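Local atomic coordinates of UL37 (Suid herpesvirus 1, PDB entry 4K70), a protein that forms part of the inner tegument of the herpesvirus particle, probably helps control viral trafficking, and is represented here by its all-helical N-terminal half. Residues W46-R51 / D102-L107; G205-T210 / A296-A302; L405-Y409 / K421-H425. All blocks are in the same frame, centred on the assembly; numbering follows the deposited sequence.

Contact 1. Residues W46-R51 / D102-L107; sequences WARALR and DTTAAL
Helical segments W46-R51 and D102-L107 run nearly parallel (axes at 11°, approaching to 10.1 Å; CA pairs L50/T103 7.0 Å, R51/A106 6.4 Å). The first is kinked, N of A47 and R48 lacking bonds to the preceding turn. L50 (t,p) is the apolar centre: its CD2 lies 3.2 Å from CA of T103 and 4.2 Å from CB of A106, its CD1 4.2 Å from CD2 of L107. R51 (m,m) forms a salt bridge from NH2 to D102 OD1 (2.9 Å, N-H...O angle 176°), while its NH1 pairs with E109; CB of A106 lies over one guanidinium face, 3.6 Å from CZ of R51. Water 1 donates to D102 OD2 (2.7 Å) and A47 O (2.9 Å). T103 OG1 accepts a hydrogen bond from W46 NE1 (3.0 Å, 168°) and bonds to V98 O. Helix 39-60 thus packs on helix 101-109 through an apolar centre, a buried W46-T103 bond and an exposed-edge salt bridge; W46 continues onto L72 of helix 63-78, L107 onto P120 of helix 120-137.

Contact 2. Residues G205-T210 / A296-A302; sequences GLKPLT and ALLDPGA
The carboxylate of D299 organises this junction between the start of a helix and an irregular loop. K207, at the N-cap position with phi/psi -67/151, precedes the helix that opens at P208; A296-A302 has no regular strand or helix, but D299 to A302 forms a type I beta turn closed by A302 N to D299 O at 2.9 Å. CA pairs K207/D299 at 6.7 Å and T210/L298 at 6.3 Å set the register. D299 (chi1 m) points toward the helix start, and its OD2 accepts two bonds: K207 N at 2.9 Å (162°) and T210 OG1 at 2.7 Å. Thus a side chain from a remote loop satisfies the backbone NH of the N-cap residue. Water 2 donates to D299 OD1 (2.7 Å) and G205 O (2.9 Å). Water 3 accepts from D299 N (3.0 Å) and donates to T210 OG1 (2.6 Å) and A302 O (2.8 Å). K207, m then t throughout, extends so that NZ donates to L298 O at 3.0 Å; A296 O is 2.6 Å from NZ of K207, but the angle is poor for a bond. Apolar packing is limited, led by CD2 of L209 (t,p) against CD2 of L298 (m,t) at 3.5 Å. The contact fastens the N-terminal end of helix 208-223 to the loop between helices 260-271 and 307-311, with L298 also touching H306.

Contact 3. Residues L405-Y409 / K421-H425; sequences LEPLY and KGVEH
Apolar contacts dominate the meeting of the short helix L405-Y409 with K421-H425, where K421 (phi/psi 69/16, left-handed) is the N-cap residue and the helix starts at G422. CA atoms of L405 and E424 are 6.8 Å apart, those of E406 and K421 7.6 Å. L405 (m,t) points toward its partner, bringing CD1 to 3.7 Å from CA of E424 and 4.3 Å from CG1 of V423. V423 (t) also places CG2 4.2 Å from CB of Y409. Consecutive helices joined by an 11-residue non-helical link thus pack together on helix 366-385, where L405 touches V380 and both Y409 and V423 touch V376. Charge plays a smaller part: E406 OE1 (chi1 t, chi2 p) faces K421 NZ at 3.7 Å, a long salt bridge on the exposed margin. Y409 directs its hydroxyl outside the pair, to a hydrogen bond with E354. With no hydrogen bond between the segments, the contact rests on van der Waals packing of L405 and Y409 on V423 and E424, and the long ion pair adds only weak attraction.

The three contacts follow one another along the chain without interleaving and mark separate parts of an elongated, all-helical molecule. Contact 1 lies on the opposite side of the chain's centre from the other two, its centre 68 Å from that of contact 2 (nearest atoms about 56 Å) and 55 Å from that of contact 3 (about 41 Å). Contacts 2 and 3 are closer, with centres 32 Å and nearest atoms about 21 Å apart, so no pair touches. One sodium ion is about 5 Å from the T103 side chain and a different one about 3 Å from that of L206, whereas the calcium by contact 3 is about 12 Å from the L405 side chain, which approaches that of calcium ligand R383 to about 5 Å.

Contact 1. Residues W46-R51 / D102-L107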
ATOM      1  N   TRP A  46      20.390  24.510   6.558  1.00 28.49           N
ATOM      2  CA  TRP A  46      20.996  24.249   5.257  1.00 26.64           C
ATOM      3  C   TRP A  46      22.161  25.184   4.908  1.00 28.54           C
ATOM      4  O   TRP A  46      23.252  24.722   4.558  1.00 30.38           O
ATOM      5  CB  TRP A  46      19.970  24.300   4.123  1.00 28.84           C
ATOM      6  CG  TRP A  46      20.672  24.246   2.800  1.00 26.00           C
ATOM      7  CD1 TRP A  46      20.973  25.294   1.991  1.00 27.59           C
ATOM      8  CD2 TRP A  46      21.222  23.084   2.178  1.00 26.22           C
ATOM      9  NE1 TRP A  46      21.658  24.860   0.886  1.00 23.58           N
ATOM     10  CE2 TRP A  46      21.826  23.501   0.975  1.00 27.36           C
ATOM     11  CE3 TRP A  46      21.254  21.723   2.512  1.00 24.79           C
ATOM     12  CZ2 TRP A  46      22.450  22.608   0.098  1.00 22.77           C
ATOM     13  CZ3 TRP A  46      21.873  20.837   1.648  1.00 23.24           C
ATOM     14  CH2 TRP A  46      22.465  21.285   0.451  1.00 26.05           C
ATOM     15  N   ALA A  47      21.917  26.490   4.982  1.00 30.38           N
ATOM     16  CA  ALA A  47      22.893  27.483   4.534  1.00 31.11           C
ATOM     17  C   ALA A  47      24.193  27.384   5.331  1.00 33.74           C
ATOM     18  O   ALA A  47      25.286  27.411   4.756  1.00 33.07           O
ATOM     19  CB  ALA A  47      22.303  28.876   4.611  1.00 32.06           C
ATOM     20  N   ARG A  48      24.063  27.243   6.648  1.00 29.17           N
ATOM     21  CA  ARG A  48      25.206  27.051   7.537  1.00 27.91           C
ATOM     22  C   ARG A  48      25.917  25.739   7.235  1.00 31.09           C
ATOM     23  O   ARG A  48      27.143  25.688   7.188  1.00 33.76           O
ATOM     24  CB  ARG A  48      24.757  27.038   9.009  1.00 32.92           C
ATOM     25  CG  ARG A  48      24.110  28.326   9.513  1.00 37.55           C
ATOM     26  CD  ARG A  48      23.278  28.065  10.790  1.00 44.83           C
ATOM     27  NE  ARG A  48      24.103  27.570  11.894  1.00 49.38           N
ATOM     28  CZ  ARG A  48      23.627  27.046  13.025  1.00 55.61           C
ATOM     29  NH1 ARG A  48      22.317  26.931  13.217  1.00 50.36           N
ATOM     30  NH2 ARG A  48      24.467  26.630  13.965  1.00 53.00           N
ATOM     31  N   ALA A  49      25.154  24.662   7.064  1.00 27.75           N
ATOM     32  CA  ALA A  49      25.767  23.378   6.753  1.00 29.06           C
ATOM     33  C   ALA A  49      26.536  23.455   5.432  1.00 27.41           C
ATOM     34  O   ALA A  49      27.680  23.025   5.348  1.00 28.53           O
ATOM     35  CB  ALA A  49      24.729  22.259   6.716  1.00 27.53           C
ATOM     36  N   LEU A  50      25.915  24.019   4.405  1.00 28.85           N
ATOM     37  CA  LEU A  50      26.570  24.109   3.108  1.00 27.94           C
ATOM     38  C   LEU A  50      27.825  24.982   3.186  1.00 32.48           C
ATOM     39  O   LEU A  50      28.870  24.636   2.634  1.00 31.61           O
ATOM     40  CB  LEU A  50      25.616  24.672   2.054  1.00 26.74           C
ATOM     41  CG  LEU A  50      26.307  24.776   0.700  1.00 30.17           C
ATOM     42  CD1 LEU A  50      26.489  23.370   0.096  1.00 25.78           C
ATOM     43  CD2 LEU A  50      25.546  25.707  -0.230  1.00 36.59           C
ATOM     44  N   ARG A  51      27.705  26.116   3.867  1.00 28.23           N
ATOM     45  CA  ARG A  51      28.823  27.041   4.040  1.00 33.51           C
ATOM     46  C   ARG A  51      29.987  26.393   4.775  1.00 32.24           C
ATOM     47  O   ARG A  51      31.138  26.578   4.403  1.00 37.14           O
ATOM     48  CB  ARG A  51      28.361  28.296   4.781  1.00 33.93           C
ATOM     49  CG  ARG A  51      27.742  29.326   3.882  1.00 37.76           C
ATOM     50  CD  ARG A  51      28.823  30.099   3.159  1.00 42.84           C
ATOM     51  NE  ARG A  51      28.290  30.917   2.076  1.00 42.85           N
ATOM     52  CZ  ARG A  51      29.056  31.583   1.221  1.00 43.06           C
ATOM     53  NH1 ARG A  51      30.376  31.518   1.344  1.00 47.00           N
ATOM     54  NH2 ARG A  51      28.512  32.310   0.250  1.00 43.87           N
ATOM     55  N   ASP A 102      22.563  31.407  -2.726  1.00 31.99           N
ATOM     56  CA  ASP A 102      23.741  31.303  -1.857  1.00 34.33           C
ATOM     57  C   ASP A 102      24.434  29.971  -1.974  1.00 36.76           C
ATOM     58  O   ASP A 102      25.633  29.861  -1.698  1.00 37.68           O
ATOM     59  CB  ASP A 102      23.422  31.567  -0.378  1.00 40.45           C
ATOM     60  CG  ASP A 102      24.695  31.668   0.485  1.00 44.21           C
ATOM     61  OD1 ASP A 102      25.662  32.343   0.060  1.00 42.17           O
ATOM     62  OD2 ASP A 102      24.747  31.058   1.573  1.00 46.80           O
ATOM     63  N   THR A 103      23.675  28.948  -2.360  1.00 30.83           N
ATOM     64  CA  THR A 103      24.227  27.620  -2.496  1.00 32.34           C
ATOM     65  C   THR A 103      25.196  27.592  -3.671  1.00 30.32           C
ATOM     66  O   THR A 103      26.301  27.058  -3.567  1.00 30.08           O
ATOM     67  CB  THR A 103      23.105  26.578  -2.718  1.00 32.17           C
ATOM     68  OG1 THR A 103      22.249  26.558  -1.569  1.00 28.23           O
ATOM     69  CG2 THR A 103      23.693  25.195  -2.941  1.00 25.83           C
ATOM     70  N   THR A 104      24.760  28.158  -4.792  1.00 30.99           N
ATOM     71  CA  THR A 104      25.605  28.281  -5.975  1.00 33.68           C
ATOM     72  C   THR A 104      26.823  29.160  -5.680  1.00 35.46           C
ATOM     73  O   THR A 104      27.953  28.798  -6.017  1.00 36.15           O
ATOM     74  CB  THR A 104      24.819  28.902  -7.142  1.00 38.14           C
ATOM     75  OG1 THR A 104      23.713  28.052  -7.472  1.00 37.38           O
ATOM     76  CG2 THR A 104      25.726  29.092  -8.381  1.00 37.95           C
ATOM     77  N   ALA A 105      26.589  30.303  -5.037  1.00 33.39           N
ATOM     78  CA  ALA A 105      27.661  31.248  -4.738  1.00 34.37           C
ATOM     79  C   ALA A 105      28.731  30.597  -3.864  1.00 36.36           C
ATOM     80  O   ALA A 105      29.927  30.769  -4.102  1.00 35.82           O
ATOM     81  CB  ALA A 105      27.101  32.514  -4.078  1.00 30.38           C
ATOM     82  N   ALA A 106      28.305  29.807  -2.885  1.00 33.06           N
ATOM     83  CA  ALA A 106      29.257  29.167  -1.979  1.00 34.58           C
ATOM     84  C   ALA A 106      30.051  28.059  -2.656  1.00 35.25           C
ATOM     85  O   ALA A 106      31.269  27.950  -2.476  1.00 36.22           O
ATOM     86  CB  ALA A 106      28.555  28.638  -0.738  1.00 32.59           C
ATOM     87  N   LEU A 107      29.360  27.221  -3.421  1.00 34.37           N
ATOM     88  CA  LEU A 107      30.022  26.145  -4.140  1.00 33.89           C
ATOM     89  C   LEU A 107      30.975  26.695  -5.207  1.00 32.26           C
ATOM     90  O   LEU A 107      32.082  26.193  -5.374  1.00 37.46           O
ATOM     91  CB  LEU A 107      28.989  25.197  -4.768  1.00 34.09           C
ATOM     92  CG  LEU A 107      28.240  24.295  -3.777  1.00 31.36           C
ATOM     93  CD1 LEU A 107      27.004  23.664  -4.425  1.00 28.43           C
ATOM     94  CD2 LEU A 107      29.159  23.221  -3.207  1.00 29.94           C
TER
HETATM   95  O   HOH W   1      24.804  28.409   2.109  1.00 38.70           O

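Contact 2. Residues G205-T210 / A296-A302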
ATOM      1  N   GLY A 205     -26.931  -7.382 -16.344  1.00 35.79           N
ATOM      2  CA  GLY A 205     -26.997  -8.784 -16.710  1.00 35.53           C
ATOM      3  C   GLY A 205     -27.047  -9.683 -15.487  1.00 35.62           C
ATOM      4  O   GLY A 205     -27.057 -10.905 -15.593  1.00 39.93           O
ATOM      5  N   LEU A 206     -27.078  -9.072 -14.311  1.00 35.28           N
ATOM      6  CA  LEU A 206     -27.160  -9.835 -13.070  1.00 37.23           C
ATOM      7  C   LEU A 206     -28.603  -9.819 -12.571  1.00 37.97           C
ATOM      8  O   LEU A 206     -29.347  -8.874 -12.848  1.00 38.33           O
ATOM      9  CB  LEU A 206     -26.205  -9.243 -12.022  1.00 33.00           C
ATOM     10  CG  LEU A 206     -24.840  -9.909 -11.798  1.00 34.93           C
ATOM     11  CD1 LEU A 206     -24.341 -10.665 -13.015  1.00 35.98           C
ATOM     12  CD2 LEU A 206     -23.810  -8.900 -11.365  1.00 30.32           C
ATOM     13  N   LYS A 207     -29.007 -10.859 -11.845  1.00 35.15           N
ATOM     14  CA  LYS A 207     -30.361 -10.900 -11.289  1.00 34.19           C
ATOM     15  C   LYS A 207     -30.547  -9.828 -10.222  1.00 33.20           C
ATOM     16  O   LYS A 207     -29.586  -9.431  -9.556  1.00 33.99           O
ATOM     17  CB  LYS A 207     -30.672 -12.276 -10.712  1.00 33.39           C
ATOM     18  CG  LYS A 207     -30.535 -13.401 -11.721  1.00 34.38           C
ATOM     19  CD  LYS A 207     -30.738 -14.740 -11.047  1.00 38.99           C
ATOM     20  CE  LYS A 207     -30.588 -15.879 -12.047  1.00 38.42           C
ATOM     21  NZ  LYS A 207     -30.915 -17.170 -11.397  1.00 42.08           N
ATOM     22  N   PRO A 208     -31.789  -9.348 -10.067  1.00 33.34           N
ATOM     23  CA  PRO A 208     -32.117  -8.335  -9.059  1.00 30.58           C
ATOM     24  C   PRO A 208     -31.596  -8.709  -7.667  1.00 31.42           C
ATOM     25  O   PRO A 208     -31.009  -7.855  -6.999  1.00 28.87           O
ATOM     26  CB  PRO A 208     -33.647  -8.312  -9.073  1.00 30.96           C
ATOM     27  CG  PRO A 208     -34.030  -8.807 -10.427  1.00 31.83           C
ATOM     28  CD  PRO A 208     -32.969  -9.772 -10.847  1.00 33.41           C
ATOM     29  N   LEU A 209     -31.791  -9.958  -7.239  1.00 30.54           N
ATOM     30  CA  LEU A 209     -31.339 -10.377  -5.911  1.00 26.84           C
ATOM     31  C   LEU A 209     -29.829 -10.212  -5.743  1.00 24.97           C
ATOM     32  O   LEU A 209     -29.362  -9.726  -4.722  1.00 24.90           O
ATOM     33  CB  LEU A 209     -31.732 -11.831  -5.626  1.00 29.29           C
ATOM     34  CG  LEU A 209     -31.265 -12.376  -4.270  1.00 28.67           C
ATOM     35  CD1 LEU A 209     -31.846 -11.534  -3.143  1.00 26.16           C
ATOM     36  CD2 LEU A 209     -31.647 -13.833  -4.109  1.00 26.98           C
ATOM     37  N   THR A 210     -29.069 -10.638  -6.747  1.00 26.16           N
ATOM     38  CA  THR A 210     -27.617 -10.525  -6.711  1.00 26.01           C
ATOM     39  C   THR A 210     -27.207  -9.053  -6.546  1.00 26.57           C
ATOM     40  O   THR A 210     -26.351  -8.716  -5.723  1.00 26.54           O
ATOM     41  CB  THR A 210     -26.994 -11.104  -8.000  1.00 27.58           C
ATOM     42  OG1 THR A 210     -27.347 -12.496  -8.131  1.00 29.36           O
ATOM     43  CG2 THR A 210     -25.487 -10.969  -7.981  1.00 26.46           C
ATOM     44  N   ALA A 296     -30.550 -21.675  -7.985  1.00 36.63           N
ATOM     45  CA  ALA A 296     -31.136 -21.321  -9.272  1.00 38.56           C
ATOM     46  C   ALA A 296     -31.651 -19.883  -9.299  1.00 39.19           C
ATOM     47  O   ALA A 296     -31.878 -19.320 -10.370  1.00 38.43           O
ATOM     48  CB  ALA A 296     -32.256 -22.293  -9.625  1.00 37.45           C
ATOM     49  N   LEU A 297     -31.840 -19.287  -8.125  1.00 37.06           N
ATOM     50  CA  LEU A 297     -32.302 -17.900  -8.040  1.00 36.94           C
ATOM     51  C   LEU A 297     -31.138 -16.915  -7.937  1.00 38.95           C
ATOM     52  O   LEU A 297     -31.345 -15.713  -7.740  1.00 36.95           O
ATOM     53  CB  LEU A 297     -33.240 -17.710  -6.841  1.00 40.13           C
ATOM     54  CG  LEU A 297     -34.702 -18.140  -6.997  1.00 40.91           C
ATOM     55  CD1 LEU A 297     -34.843 -19.115  -8.138  1.00 38.63           C
ATOM     56  CD2 LEU A 297     -35.230 -18.751  -5.701  1.00 38.19           C
ATOM     57  N   LEU A 298     -29.919 -17.433  -8.061  1.00 35.73           N
ATOM     58  CA  LEU A 298     -28.714 -16.615  -7.956  1.00 36.17           C
ATOM     59  C   LEU A 298     -27.923 -16.678  -9.257  1.00 37.13           C
ATOM     60  O   LEU A 298     -28.230 -17.469 -10.142  1.00 37.00           O
ATOM     61  CB  LEU A 298     -27.842 -17.094  -6.790  1.00 32.13           C
ATOM     62  CG  LEU A 298     -28.441 -16.992  -5.379  1.00 32.79           C
ATOM     63  CD1 LEU A 298     -27.510 -17.636  -4.358  1.00 30.81           C
ATOM     64  CD2 LEU A 298     -28.749 -15.545  -4.988  1.00 30.66           C
ATOM     65  N   ASP A 299     -26.906 -15.838  -9.380  1.00 35.14           N
ATOM     66  CA  ASP A 299     -26.039 -15.911 -10.546  1.00 33.23           C
ATOM     67  C   ASP A 299     -24.911 -16.922 -10.340  1.00 32.15           C
ATOM     68  O   ASP A 299     -24.283 -16.961  -9.280  1.00 33.54           O
ATOM     69  CB  ASP A 299     -25.522 -14.526 -10.931  1.00 36.26           C
ATOM     70  CG  ASP A 299     -26.604 -13.667 -11.549  1.00 35.78           C
ATOM     71  OD1 ASP A 299     -26.860 -13.837 -12.761  1.00 39.03           O
ATOM     72  OD2 ASP A 299     -27.207 -12.838 -10.828  1.00 34.06           O
ATOM     73  N   PRO A 300     -24.663 -17.755 -11.357  1.00 32.56           N
ATOM     74  CA  PRO A 300     -23.797 -18.927 -11.192  1.00 28.48           C
ATOM     75  C   PRO A 300     -22.385 -18.552 -10.752  1.00 30.46           C
ATOM     76  O   PRO A 300     -21.760 -19.305 -10.001  1.00 32.52           O
ATOM     77  CB  PRO A 300     -23.781 -19.562 -12.592  1.00 33.04           C
ATOM     78  CG  PRO A 300     -24.962 -18.977 -13.309  1.00 38.57           C
ATOM     79  CD  PRO A 300     -25.147 -17.603 -12.740  1.00 35.57           C
ATOM     80  N   GLY A 301     -21.902 -17.395 -11.200  1.00 30.14           N
ATOM     81  CA  GLY A 301     -20.568 -16.941 -10.853  1.00 31.96           C
ATOM     82  C   GLY A 301     -20.478 -16.162  -9.546  1.00 26.73           C
ATOM     83  O   GLY A 301     -19.378 -15.903  -9.074  1.00 29.80           O
ATOM     84  N   ALA A 302     -21.615 -15.813  -8.950  1.00 24.67           N
ATOM     85  CA  ALA A 302     -21.614 -14.987  -7.745  1.00 25.44           C
ATOM     86  C   ALA A 302     -22.565 -15.459  -6.641  1.00 26.87           C
ATOM     87  O   ALA A 302     -23.198 -14.628  -5.996  1.00 26.98           O
ATOM     88  CB  ALA A 302     -21.937 -13.542  -8.099  1.00 22.87           C
TER
HETATM   89  O   HOH W   2     -28.647 -13.076 -14.632  1.00 39.79           O
HETATM   90  O   HOH W   3     -25.748 -14.321  -7.068  1.00 30.16           O

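Contact 3. Residues L405-Y409 / K421-H425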
ATOM      1  N   LEU A 405       0.499 -16.920   8.696  1.00 23.16           N
ATOM      2  CA  LEU A 405      -0.164 -17.959   7.910  1.00 26.11           C
ATOM      3  C   LEU A 405       0.012 -19.351   8.524  1.00 25.19           C
ATOM      4  O   LEU A 405      -0.923 -20.162   8.551  1.00 25.62           O
ATOM      5  CB  LEU A 405       0.318 -17.930   6.449  1.00 22.42           C
ATOM      6  CG  LEU A 405       0.030 -16.618   5.717  1.00 23.44           C
ATOM      7  CD1 LEU A 405       0.401 -16.694   4.240  1.00 25.92           C
ATOM      8  CD2 LEU A 405      -1.438 -16.196   5.878  1.00 21.21           C
ATOM      9  N   GLU A 406       1.205 -19.624   9.033  1.00 26.02           N
ATOM     10  CA  GLU A 406       1.491 -20.954   9.561  1.00 28.88           C
ATOM     11  C   GLU A 406       0.737 -21.218  10.865  1.00 32.12           C
ATOM     12  O   GLU A 406       0.082 -22.252  11.007  1.00 31.42           O
ATOM     13  CB  GLU A 406       3.000 -21.156   9.726  1.00 36.58           C
ATOM     14  CG  GLU A 406       3.391 -22.357  10.561  1.00 40.92           C
ATOM     15  CD  GLU A 406       2.862 -23.650  10.000  1.00 51.70           C
ATOM     16  OE1 GLU A 406       2.830 -23.781   8.751  1.00 53.79           O
ATOM     17  OE2 GLU A 406       2.476 -24.534  10.810  1.00 52.42           O
ATOM     18  N   PRO A 407       0.816 -20.286  11.827  1.00 31.93           N
ATOM     19  CA  PRO A 407       0.014 -20.516  13.036  1.00 30.90           C
ATOM     20  C   PRO A 407      -1.504 -20.526  12.785  1.00 32.62           C
ATOM     21  O   PRO A 407      -2.213 -21.260  13.463  1.00 38.51           O
ATOM     22  CB  PRO A 407       0.422 -19.368  13.969  1.00 34.90           C
ATOM     23  CG  PRO A 407       1.159 -18.392  13.110  1.00 37.36           C
ATOM     24  CD  PRO A 407       1.751 -19.159  11.979  1.00 30.29           C
ATOM     25  N   LEU A 408      -1.991 -19.749  11.823  1.00 26.67           N
ATOM     26  CA  LEU A 408      -3.410 -19.781  11.464  1.00 28.43           C
ATOM     27  C   LEU A 408      -3.857 -21.041  10.695  1.00 31.57           C
ATOM     28  O   LEU A 408      -4.911 -21.614  10.979  1.00 28.35           O
ATOM     29  CB  LEU A 408      -3.787 -18.538  10.655  1.00 24.46           C
ATOM     30  CG  LEU A 408      -4.050 -17.228  11.402  1.00 31.05           C
ATOM     31  CD1 LEU A 408      -4.260 -16.098  10.406  1.00 30.96           C
ATOM     32  CD2 LEU A 408      -5.260 -17.370  12.316  1.00 30.42           C
ATOM     33  N   TYR A 409      -3.064 -21.474   9.721  1.00 27.71           N
ATOM     34  CA  TYR A 409      -3.557 -22.441   8.749  1.00 25.78           C
ATOM     35  C   TYR A 409      -2.756 -23.709   8.607  1.00 27.19           C
ATOM     36  O   TYR A 409      -3.169 -24.618   7.875  1.00 27.66           O
ATOM     37  CB  TYR A 409      -3.705 -21.777   7.377  1.00 28.46           C
ATOM     38  CG  TYR A 409      -4.558 -20.550   7.441  1.00 28.06           C
ATOM     39  CD1 TYR A 409      -5.901 -20.643   7.766  1.00 28.35           C
ATOM     40  CD2 TYR A 409      -4.022 -19.292   7.189  1.00 28.07           C
ATOM     41  CE1 TYR A 409      -6.694 -19.528   7.830  1.00 29.54           C
ATOM     42  CE2 TYR A 409      -4.811 -18.155   7.256  1.00 29.86           C
ATOM     43  CZ  TYR A 409      -6.139 -18.280   7.580  1.00 30.11           C
ATOM     44  OH  TYR A 409      -6.933 -17.173   7.643  1.00 28.85           O
ATOM     45  N   LYS A 421       2.404 -25.370   3.024  1.00 32.11           N
ATOM     46  CA  LYS A 421       2.614 -23.954   2.685  1.00 33.53           C
ATOM     47  C   LYS A 421       1.716 -23.474   1.545  1.00 30.19           C
ATOM     48  O   LYS A 421       1.973 -22.421   0.944  1.00 28.39           O
ATOM     49  CB  LYS A 421       4.084 -23.695   2.315  1.00 36.53           C
ATOM     50  CG  LYS A 421       5.078 -24.084   3.397  1.00 37.39           C
ATOM     51  CD  LYS A 421       5.086 -23.069   4.518  1.00 48.32           C
ATOM     52  CE  LYS A 421       5.000 -23.748   5.876  1.00 52.42           C
ATOM     53  NZ  LYS A 421       5.933 -23.118   6.861  1.00 60.28           N
ATOM     54  N   GLY A 422       0.669 -24.239   1.249  1.00 27.25           N
ATOM     55  CA  GLY A 422      -0.202 -23.934   0.121  1.00 26.16           C
ATOM     56  C   GLY A 422      -0.883 -22.567   0.152  1.00 23.04           C
ATOM     57  O   GLY A 422      -1.111 -21.962  -0.893  1.00 25.00           O
ATOM     58  N   VAL A 423      -1.234 -22.073   1.333  1.00 24.26           N
ATOM     59  CA  VAL A 423      -1.850 -20.747   1.432  1.00 21.46           C
ATOM     60  C   VAL A 423      -0.853 -19.671   1.060  1.00 21.92           C
ATOM     61  O   VAL A 423      -1.155 -18.768   0.265  1.00 25.16           O
ATOM     62  CB  VAL A 423      -2.381 -20.456   2.846  1.00 25.87           C
ATOM     63  CG1 VAL A 423      -2.924 -19.015   2.917  1.00 24.05           C
ATOM     64  CG2 VAL A 423      -3.448 -21.457   3.211  1.00 22.74           C
ATOM     65  N   GLU A 424       0.345 -19.757   1.629  1.00 20.29           N
ATOM     66  CA  GLU A 424       1.374 -18.780   1.310  1.00 24.43           C
ATOM     67  C   GLU A 424       1.767 -18.872  -0.167  1.00 25.22           C
ATOM     68  O   GLU A 424       2.082 -17.864  -0.806  1.00 22.39           O
ATOM     69  CB  GLU A 424       2.612 -18.981   2.182  1.00 31.69           C
ATOM     70  CG  GLU A 424       3.686 -17.924   1.909  1.00 37.42           C
ATOM     71  CD  GLU A 424       4.876 -17.993   2.852  1.00 43.16           C
ATOM     72  OE1 GLU A 424       4.939 -18.924   3.685  1.00 44.61           O
ATOM     73  OE2 GLU A 424       5.755 -17.110   2.748  1.00 44.04           O
ATOM     74  N   HIS A 425       1.738 -20.082  -0.715  1.00 21.88           N
ATOM     75  CA  HIS A 425       2.169 -20.276  -2.098  1.00 20.99           C
ATOM     76  C   HIS A 425       1.181 -19.652  -3.057  1.00 17.60           C
ATOM     77  O   HIS A 425       1.570 -19.176  -4.108  1.00 21.12           O
ATOM     78  CB  HIS A 425       2.361 -21.770  -2.414  1.00 26.39           C
ATOM     79  CG  HIS A 425       3.602 -22.348  -1.810  1.00 26.63           C
ATOM     80  ND1 HIS A 425       3.988 -23.657  -2.003  1.00 33.83           N
ATOM     81  CD2 HIS A 425       4.542 -21.792  -1.010  1.00 29.40           C
ATOM     82  CE1 HIS A 425       5.121 -23.878  -1.359  1.00 31.12           C
ATOM     83  NE2 HIS A 425       5.476 -22.763  -0.745  1.00 34.98           N
TER